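Local atomic coordinates of flagellar motor switch protein FliG (Thermotoga maritima, PDB entry 3AJC), a protein that probably forms part of the switch complex at the base of the flagellar basal body, which sets the direction of flagellar rotation. Residues V55-A60 / P119-E124. Sequence-based numbering, arbitrary orientation.
Sequences VLKRIA and PELADE
Leu121 reaches across from one helix and sets its two methyl groups against Lys57 and Ala60, residues one turn apart on the other. The division of labour follows from the distances: CD1 of Leu121 lies 3.9 Å from CB of Ala60, while CD2 of Leu121 approaches CG of Lys57 to 3.7 Å and stands 4.2 Å from CB of Ala60. CD2 thus contacts both residues, while CD1 is turned to Ala60. The position of the branched end is set by the first torsion, which places CG of Leu121 opposite its own backbone N (chi1 175°) and carries the methyls out to the neighbouring helix. The nearest pair of CA atoms, those of Ala60 and Leu121, lies 8.0 Å apart, and a short alanine on one side and an extended leucine on the other span the gap.

The Ala60 side is the buried part, where Leu61 and Ile92 also touch Leu121. The Lys57 side is its partly exposed margin: the approach is just as close, but it is made by the aliphatic CG alone. There the lysine chain crosses Leu121 at about a right angle, then bends at chi3 (71°) and leads its ammonium group away to a salt bridge with Glu54 on its own helix. No hydrogen bond joins the two segments, and the buried surface is a modest 108 Å², so the evidence is for apolar packing through a single leucine. The bond from CA to CB of Arg58, a site important for binding FliM, points away from the other helix, and its NH1 hydrogen-bonds Gln26 of the same EHPQR motif. What results is local helix-to-helix packing of 49-60 with 119-128 inside the N-terminal helical lobe of the MC fragment, beside helices 92-100 and 104-117, consistent with the armadillo-like helical architecture of FliG.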
# COMPACT_ATOMS: atom_id res chain seq x y z
N VAL A 55 5.54 8.28 -14.92
CA VAL A 55 4.12 8.10 -14.64
C VAL A 55 3.88 7.69 -13.19
O VAL A 55 2.93 8.15 -12.56
CB VAL A 55 3.49 7.02 -15.56
CG1 VAL A 55 2.17 6.54 -14.99
CG2 VAL A 55 3.30 7.60 -16.97
N LEU A 56 4.75 6.83 -12.67
CA LEU A 56 4.59 6.38 -11.29
C LEU A 56 4.83 7.56 -10.34
O LEU A 56 4.12 7.72 -9.34
CB LEU A 56 5.57 5.22 -11.00
CG LEU A 56 5.38 4.46 -9.68
CD1 LEU A 56 5.87 5.27 -8.48
CD2 LEU A 56 3.91 4.11 -9.52
N LYS A 57 5.82 8.39 -10.66
CA LYS A 57 6.12 9.56 -9.83
C LYS A 57 4.95 10.55 -9.82
O LYS A 57 4.58 11.08 -8.77
CB LYS A 57 7.39 10.25 -10.33
CG LYS A 57 7.90 11.36 -9.42
CD LYS A 57 9.17 12.00 -9.97
CE LYS A 57 8.87 12.84 -11.20
NZ LYS A 57 10.11 13.48 -11.75
N ARG A 58 4.36 10.80 -10.99
CA ARG A 58 3.22 11.71 -11.10
C ARG A 58 2.02 11.19 -10.33
O ARG A 58 1.20 11.96 -9.84
CB ARG A 58 2.85 11.92 -12.57
CG ARG A 58 3.76 12.88 -13.29
CD ARG A 58 3.49 12.89 -14.78
NE ARG A 58 4.39 13.80 -15.48
CZ ARG A 58 4.32 15.12 -15.43
NH1 ARG A 58 3.37 15.71 -14.70
NH2 ARG A 58 5.20 15.86 -16.08
N ILE A 59 1.89 9.87 -10.24
CA ILE A 59 0.78 9.28 -9.51
C ILE A 59 1.03 9.53 -8.02
O ILE A 59 0.11 9.85 -7.26
CB ILE A 59 0.68 7.75 -9.76
CG1 ILE A 59 0.22 7.49 -11.20
CG2 ILE A 59 -0.29 7.12 -8.76
CD1 ILE A 59 0.14 6.02 -11.59
N ALA A 60 2.30 9.41 -7.63
CA ALA A 60 2.70 9.61 -6.25
C ALA A 60 2.52 11.07 -5.82
O ALA A 60 2.15 11.34 -4.68
CB ALA A 60 4.16 9.20 -6.08
N PRO A 119 15.06 10.59 -3.94
CA PRO A 119 15.33 9.76 -2.76
C PRO A 119 14.30 9.77 -1.63
O PRO A 119 14.01 8.73 -1.05
CB PRO A 119 16.71 10.24 -2.30
CG PRO A 119 16.80 11.64 -2.84
CD PRO A 119 16.19 11.49 -4.20
N GLU A 120 13.73 10.94 -1.33
CA GLU A 120 12.75 11.05 -0.26
C GLU A 120 11.43 10.40 -0.64
O GLU A 120 10.89 9.58 0.11
CB GLU A 120 12.49 12.52 0.09
CG GLU A 120 12.70 12.85 1.56
CD GLU A 120 11.83 12.03 2.49
OE1 GLU A 120 10.58 12.14 2.41
OE2 GLU A 120 12.39 11.26 3.31
N LEU A 121 10.91 10.78 -1.80
CA LEU A 121 9.65 10.24 -2.29
C LEU A 121 9.76 8.72 -2.38
O LEU A 121 8.81 7.99 -2.09
CB LEU A 121 9.32 10.84 -3.66
CG LEU A 121 8.09 10.28 -4.38
CD1 LEU A 121 6.86 10.49 -3.52
CD2 LEU A 121 7.92 10.95 -5.73
N ALA A 122 10.93 8.26 -2.79
CA ALA A 122 11.17 6.83 -2.92
C ALA A 122 10.98 6.19 -1.56
O ALA A 122 10.34 5.14 -1.43
CB ALA A 122 12.58 6.57 -3.45
N ASP A 123 11.52 6.84 -0.53
CA ASP A 123 11.43 6.33 0.83
C ASP A 123 10.00 6.34 1.35
O ASP A 123 9.60 5.46 2.10
CB ASP A 123 12.35 7.14 1.75
CG ASP A 123 12.66 6.42 3.06
OD1 ASP A 123 11.94 6.63 4.06
OD2 ASP A 123 13.63 5.62 3.07
N GLU A 124 9.22 7.34 0.94
CA GLU A 124 7.84 7.40 1.37
C GLU A 124 7.06 6.23 0.75
O GLU A 124 6.25 5.59 1.42
CB GLU A 124 7.21 8.74 0.93
CG GLU A 124 7.46 9.89 1.89
CD GLU A 124 7.17 11.26 1.29
OE1 GLU A 124 6.06 11.47 0.74
OE2 GLU A 124 8.05 12.14 1.38